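PDB 6M8V: flavin prenyltransferase UbiX from Methanocaldococcus jannaschii, which probably prenylates FMN, joining a dimethylallyl group from dimethylallyl phosphate to flavin N5 and C6 to make the cofactor of UbiD decarboxylases. Local coordinates for residues A[1-7]-A[27-33]; A[75-81]-A[113-118]. All blocks are in the same frame, centred on the assembly; numbering follows the deposited sequence.

The chain enters the fold on strand 2-7, passes through helix 13-22 and returns on strand 28-33, where contact 1 closes its first loop as two parallel neighbours. It then runs through helices and the outer strand 58-61 before coming back to the middle of the sheet. Contact 2 opens there, on 75-81, passes through helices 86-94 and 100-110, and closes on 113-118. The two loops therefore follow in series, neither enclosing nor crossing the other. Strands 2-7 and 78-84 are neighbours, joined by backbone hydrogen bonds such as those of I4 with A78 and V80, so both contacts become one run of parallel strands, 28-33, 2-7, 78-84, 114-119.

Contact 1: residues A[1-7]-A[27-33]; sequences MKIIVCI and AEVNLII
The carbonyl oxygen of N30 takes the shortest bond of this strand pair, from V5 N at 2.7 Å, and the CA-H of I4 leans on the same oxygen. E28 O and I32 O receive I3 N and I7 N in the same way, while M1 O, I3 O and V5 O accept the amides of E28, N30 and I32, making a parallel ladder in register from K2-E28 to I7-I33. On the K2, I4 and C6 face, K2 is extended alongside E28, but K2 NZ and E28 OE1 stay 4.5 Å apart, too far for a salt bridge. K2 NZ makes a weak hydrogen bond to K75 O, while its CE packs 3.6 Å from N30 ND2, and I4 CD1 rests 3.7 Å from N30 CB. N30 OD1 is buried without a polar partner. On the other face L31 CG is anti to the backbone N, and the turn at chi2 (63°) brings CD1 back over strand 2-7, 3.9 Å from V5 CG1 and 3.8 Å from I7 CD1. Helix 13-22 covers this face through V13, A16 and L20. Strand 2-7, helix 13-22 and strand 28-33 form the first beta-alpha-beta crossover of the Rossmann-like flavoprotein fold, with FMN-pocket residue S34 directly after I33.

Contact 2: residues A[75-81]-A[113-118]; sequences KFDAVVV and RKLIIM
R113 lays its side chain across one face of the F76 ring, the two running at about a right angle. The guanidinium stands nearly upright on the ring, their planes 84° apart, and R113 NH1 comes within 3.3 Å of F76 CE2. R113 CZ lies 4.6 Å from the ring centroid in a cation-pi contact, and the CD methylene, 3.8 Å from that centroid, adds a CH-pi contact over the same face. F76 CG sits between its own backbone N and carbonyl carbon (chi1 55°), which swings the ring toward R113. One guanidinium face is covered by F76 N and K75 CA, while R113 NH1 and NH2 hydrogen-bond to N74 O and G72 O respectively. With R113 cut back to an alanine, the F76 ring face would probably lose its cation and the N74 and G72 carbonyls these donors.

Beyond R113 the two segments settle into parallel strands of the Rossmann-like sheet, lying between strand 2-7 and the short edge strand 141-142. Backbone bonds alternate from V79 N to K114 O, I116 N to V79 O and V81 N to I116 O, and M118 N reaches V81 O at 3.0 Å. V79 and L115 lie side by side, L115 CD1 3.8 Å from V79 CB; V81 and I117 repeat this, their CG2 methyls 4.0 Å apart. Helix 100-110 packs on this face through C105. On the other face V80 CG2 meets I116 CD1 at 4.2 Å, with helix 156-171 packing on A78, I116 and M118. M118 also packs on M122 of a neighbouring subunit.

Contact 1: residues A[1-7]-A[27-33]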
loop_
_atom_site.group_PDB
_atom_site.type_symbol
_atom_site.label_atom_id
_atom_site.label_comp_id
_atom_site.label_asym_id
_atom_site.label_seq_id
_atom_site.Cartn_x
_atom_site.Cartn_y
_atom_site.Cartn_z
ATOM N N MET A 1 20.442 35.627 -2.773
ATOM C CA MET A 1 19.976 34.248 -2.914
ATOM C C MET A 1 21.161 33.298 -3.059
ATOM O O MET A 1 21.988 33.457 -3.958
ATOM C CB MET A 1 19.032 34.119 -4.113
ATOM C CG MET A 1 18.583 32.702 -4.418
ATOM S SD MET A 1 17.158 32.631 -5.527
ATOM C CE MET A 1 15.831 33.096 -4.414
ATOM N N LYS A 2 21.248 32.319 -2.164
ATOM C CA LYS A 2 22.339 31.351 -2.163
ATOM C C LYS A 2 21.852 30.043 -2.781
ATOM O O LYS A 2 20.974 29.375 -2.223
ATOM C CB LYS A 2 22.859 31.124 -0.742
ATOM C CG LYS A 2 24.219 30.441 -0.666
ATOM C CD LYS A 2 24.612 30.167 0.779
ATOM C CE LYS A 2 25.998 29.543 0.878
ATOM N NZ LYS A 2 26.377 29.276 2.298
ATOM N N ILE A 3 22.427 29.680 -3.924
ATOM C CA ILE A 3 22.000 28.527 -4.702
ATOM C C ILE A 3 23.164 27.554 -4.812
ATOM O O ILE A 3 24.270 27.945 -5.200
ATOM C CB ILE A 3 21.502 28.944 -6.098
ATOM C CG1 ILE A 3 20.336 29.923 -5.967
ATOM C CG2 ILE A 3 21.092 27.717 -6.915
ATOM C CD1 ILE A 3 19.958 30.606 -7.269
ATOM N N ILE A 4 22.915 26.293 -4.472
ATOM C CA ILE A 4 23.902 25.231 -4.632
ATOM C C ILE A 4 23.652 24.555 -5.975
ATOM O O ILE A 4 22.580 23.984 -6.203
ATOM C CB ILE A 4 23.827 24.213 -3.480
ATOM C CG1 ILE A 4 23.542 24.910 -2.148
ATOM C CG2 ILE A 4 25.107 23.391 -3.399
ATOM C CD1 ILE A 4 24.695 25.735 -1.627
ATOM N N VAL A 5 24.631 24.628 -6.871
ATOM C CA VAL A 5 24.555 23.968 -8.168
ATOM C C VAL A 5 25.402 22.706 -8.101
ATOM O O VAL A 5 26.600 22.768 -7.799
ATOM C CB VAL A 5 25.018 24.894 -9.305
ATOM C CG1 VAL A 5 25.100 24.120 -10.610
ATOM C CG2 VAL A 5 24.073 26.075 -9.442
ATOM N N CYS A 6 24.779 21.558 -8.372
ATOM C CA CYS A 6 25.435 20.258 -8.293
ATOM C C CYS A 6 25.398 19.609 -9.667
ATOM O O CYS A 6 24.315 19.359 -10.206
ATOM C CB CYS A 6 24.751 19.357 -7.259
ATOM S SG CYS A 6 24.490 20.096 -5.614
ATOM N N ILE A 7 26.573 19.320 -10.220
ATOM C CA ILE A 7 26.705 18.686 -11.529
ATOM C C ILE A 7 27.090 17.230 -11.315
ATOM O O ILE A 7 28.135 16.940 -10.723
ATOM C CB ILE A 7 27.749 19.395 -12.407
ATOM C CG1 ILE A 7 27.615 20.917 -12.288
ATOM C CG2 ILE A 7 27.618 18.939 -13.856
ATOM C CD1 ILE A 7 28.578 21.698 -13.186
ATOM N N ALA A 27 23.185 35.871 -8.113
ATOM C CA ALA A 27 23.017 35.039 -6.931
ATOM C C ALA A 27 24.379 34.562 -6.453
ATOM O O ALA A 27 25.323 34.451 -7.240
ATOM C CB ALA A 27 22.105 33.833 -7.210
ATOM N N GLU A 28 24.466 34.287 -5.152
ATOM C CA GLU A 28 25.639 33.635 -4.579
ATOM C C GLU A 28 25.551 32.151 -4.907
ATOM O O GLU A 28 24.650 31.452 -4.431
ATOM C CB GLU A 28 25.713 33.864 -3.072
ATOM C CG GLU A 28 27.028 33.405 -2.446
ATOM C CD GLU A 28 26.988 33.389 -0.929
ATOM O OE1 GLU A 28 27.816 32.679 -0.315
ATOM O OE2 GLU A 28 26.127 34.084 -0.351
ATOM N N VAL A 29 26.481 31.666 -5.720
ATOM C CA VAL A 29 26.414 30.322 -6.273
ATOM C C VAL A 29 27.535 29.492 -5.666
ATOM O O VAL A 29 28.714 29.853 -5.772
ATOM C CB VAL A 29 26.505 30.342 -7.805
ATOM C CG1 VAL A 29 26.581 28.926 -8.349
ATOM C CG2 VAL A 29 25.310 31.087 -8.390
ATOM N N ASN A 30 27.166 28.387 -5.026
ATOM C CA ASN A 30 28.117 27.369 -4.600
ATOM C C ASN A 30 28.027 26.184 -5.552
ATOM O O ASN A 30 26.930 25.752 -5.918
ATOM C CB ASN A 30 27.848 26.924 -3.163
ATOM C CG ASN A 30 28.142 28.014 -2.148
ATOM O OD1 ASN A 30 28.050 29.200 -2.453
ATOM N ND2 ASN A 30 28.497 27.614 -0.932
ATOM N N LEU A 31 29.183 25.672 -5.961
ATOM C CA LEU A 31 29.267 24.670 -7.011
ATOM C C LEU A 31 29.934 23.409 -6.488
ATOM O O LEU A 31 30.948 23.474 -5.786
ATOM C CB LEU A 31 30.047 25.207 -8.213
ATOM C CG LEU A 31 30.269 24.315 -9.436
ATOM C CD1 LEU A 31 28.953 23.939 -10.103
ATOM C CD2 LEU A 31 31.176 25.031 -10.419
ATOM N N ILE A 32 29.348 22.262 -6.826
ATOM C CA ILE A 32 29.946 20.955 -6.583
ATOM C C ILE A 32 29.869 20.165 -7.881
ATOM O O ILE A 32 28.824 20.150 -8.540
ATOM C CB ILE A 32 29.238 20.191 -5.446
ATOM C CG1 ILE A 32 28.954 21.112 -4.258
ATOM C CG2 ILE A 32 30.071 18.989 -5.017
ATOM C CD1 ILE A 32 27.932 20.553 -3.278
ATOM N N ILE A 33 30.971 19.514 -8.248
ATOM C CA ILE A 33 31.058 18.729 -9.476
ATOM C C ILE A 33 31.567 17.342 -9.105
ATOM O O ILE A 33 32.654 17.212 -8.528
ATOM C CB ILE A 33 31.977 19.389 -10.522
ATOM C CG1 ILE A 33 31.544 20.834 -10.785
ATOM C CG2 ILE A 33 31.971 18.596 -11.820
ATOM C CD1 ILE A 33 32.493 21.616 -11.685
#

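Contact 2: residues A[75-81]-A[113-118]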
loop_
_atom_site.group_PDB
_atom_site.type_symbol
_atom_site.label_atom_id
_atom_site.label_comp_id
_atom_site.label_asym_id
_atom_site.label_seq_id
_atom_site.Cartn_x
_atom_site.Cartn_y
_atom_site.Cartn_z
ATOM N N LYS A 75 23.219 27.749 6.149
ATOM C CA LYS A 75 21.987 28.024 5.426
ATOM C C LYS A 75 22.235 28.230 3.935
ATOM O O LYS A 75 23.313 28.659 3.516
ATOM C CB LYS A 75 21.279 29.244 6.024
ATOM C CG LYS A 75 21.059 29.118 7.528
ATOM C CD LYS A 75 19.888 29.956 8.002
ATOM C CE LYS A 75 18.852 29.098 8.714
ATOM N NZ LYS A 75 17.459 29.569 8.459
ATOM N N PHE A 76 21.221 27.879 3.144
ATOM C CA PHE A 76 21.171 28.192 1.724
ATOM C C PHE A 76 19.709 28.268 1.312
ATOM O O PHE A 76 18.810 27.865 2.057
ATOM C CB PHE A 76 21.940 27.169 0.873
ATOM C CG PHE A 76 21.508 25.736 1.078
ATOM C CD1 PHE A 76 20.354 25.244 0.481
ATOM C CD2 PHE A 76 22.282 24.874 1.841
ATOM C CE1 PHE A 76 19.969 23.924 0.663
ATOM C CE2 PHE A 76 21.905 23.552 2.023
ATOM C CZ PHE A 76 20.750 23.076 1.435
ATOM N N ASP A 77 19.472 28.792 0.111
ATOM C CA ASP A 77 18.109 28.987 -0.367
ATOM C C ASP A 77 17.618 27.882 -1.290
ATOM O O ASP A 77 16.434 27.533 -1.235
ATOM C CB ASP A 77 17.995 30.334 -1.091
ATOM C CG ASP A 77 18.156 31.509 -0.150
ATOM O OD1 ASP A 77 17.443 31.552 0.873
ATOM O OD2 ASP A 77 19.005 32.383 -0.430
ATOM N N ALA A 78 18.485 27.320 -2.131
ATOM C CA ALA A 78 18.029 26.350 -3.116
ATOM C C ALA A 78 19.191 25.482 -3.568
ATOM O O ALA A 78 20.350 25.910 -3.564
ATOM C CB ALA A 78 17.391 27.042 -4.326
ATOM N N VAL A 79 18.857 24.256 -3.961
ATOM C CA VAL A 79 19.789 23.319 -4.569
ATOM C C VAL A 79 19.281 22.992 -5.962
ATOM O O VAL A 79 18.082 22.764 -6.153
ATOM C CB VAL A 79 19.930 22.028 -3.737
ATOM C CG1 VAL A 79 20.969 21.104 -4.354
ATOM C CG2 VAL A 79 20.292 22.366 -2.316
ATOM N N VAL A 80 20.185 22.974 -6.935
ATOM C CA VAL A 80 19.862 22.546 -8.289
ATOM C C VAL A 80 20.841 21.451 -8.675
ATOM O O VAL A 80 22.052 21.690 -8.733
ATOM C CB VAL A 80 19.914 23.696 -9.307
ATOM C CG1 VAL A 80 19.346 23.227 -10.648
ATOM C CG2 VAL A 80 19.142 24.900 -8.791
ATOM N N VAL A 81 20.322 20.257 -8.933
ATOM C CA VAL A 81 21.119 19.140 -9.415
ATOM C C VAL A 81 20.887 19.071 -10.920
ATOM O O VAL A 81 19.828 18.633 -11.379
ATOM C CB VAL A 81 20.751 17.834 -8.709
ATOM C CG1 VAL A 81 21.768 16.752 -9.039
ATOM C CG2 VAL A 81 20.674 18.059 -7.206
ATOM N N ARG A 113 14.249 23.398 2.438
ATOM C CA ARG A 113 14.743 24.330 1.437
ATOM C C ARG A 113 14.466 23.778 0.044
ATOM O O ARG A 113 14.317 22.571 -0.151
ATOM C CB ARG A 113 16.240 24.591 1.637
ATOM C CG ARG A 113 16.559 25.168 3.017
ATOM C CD ARG A 113 18.028 25.046 3.388
ATOM N NE ARG A 113 18.263 25.392 4.792
ATOM C CZ ARG A 113 19.434 25.261 5.413
ATOM N NH1 ARG A 113 20.488 24.792 4.760
ATOM N NH2 ARG A 113 19.554 25.597 6.691
ATOM N N LYS A 114 14.390 24.681 -0.927
ATOM C CA LYS A 114 13.982 24.298 -2.271
ATOM C C LYS A 114 15.013 23.375 -2.918
ATOM O O LYS A 114 16.211 23.670 -2.933
ATOM C CB LYS A 114 13.775 25.546 -3.125
ATOM C CG LYS A 114 13.446 25.263 -4.577
ATOM C CD LYS A 114 13.074 26.539 -5.311
ATOM C CE LYS A 114 11.750 27.099 -4.815
ATOM N NZ LYS A 114 11.409 28.368 -5.523
ATOM N N LEU A 115 14.540 22.256 -3.466
ATOM C CA LEU A 115 15.394 21.272 -4.117
ATOM C C LEU A 115 14.870 21.021 -5.523
ATOM O O LEU A 115 13.726 20.578 -5.696
ATOM C CB LEU A 115 15.437 19.966 -3.311
ATOM C CG LEU A 115 16.143 18.748 -3.923
ATOM C CD1 LEU A 115 17.600 19.060 -4.236
ATOM C CD2 LEU A 115 16.037 17.532 -2.989
ATOM N N ILE A 116 15.707 21.299 -6.518
ATOM C CA ILE A 116 15.403 21.069 -7.926
ATOM C C ILE A 116 16.346 19.997 -8.445
ATOM O O ILE A 116 17.567 20.117 -8.293
ATOM C CB ILE A 116 15.561 22.353 -8.757
ATOM C CG1 ILE A 116 14.673 23.475 -8.210
ATOM C CG2 ILE A 116 15.287 22.066 -10.234
ATOM C CD1 ILE A 116 14.930 24.829 -8.867
ATOM N N ILE A 117 15.791 18.964 -9.071
ATOM C CA ILE A 117 16.591 17.910 -9.686
ATOM C C ILE A 117 16.173 17.782 -11.140
ATOM O O ILE A 117 14.987 17.895 -11.467
ATOM C CB ILE A 117 16.446 16.560 -8.951
ATOM C CG1 ILE A 117 14.996 16.089 -8.966
ATOM C CG2 ILE A 117 16.930 16.683 -7.515
ATOM C CD1 ILE A 117 14.826 14.630 -8.574
ATOM N N MET A 118 17.149 17.543 -12.015
ATOM C CA MET A 118 16.929 17.460 -13.460
ATOM C C MET A 118 17.456 16.129 -13.977
ATOM O O MET A 118 18.528 16.067 -14.595
ATOM C CB MET A 118 17.601 18.637 -14.169
ATOM C CG MET A 118 17.347 19.953 -13.456
ATOM S SD MET A 118 17.719 21.405 -14.443
ATOM C CE MET A 118 16.549 21.242 -15.790
#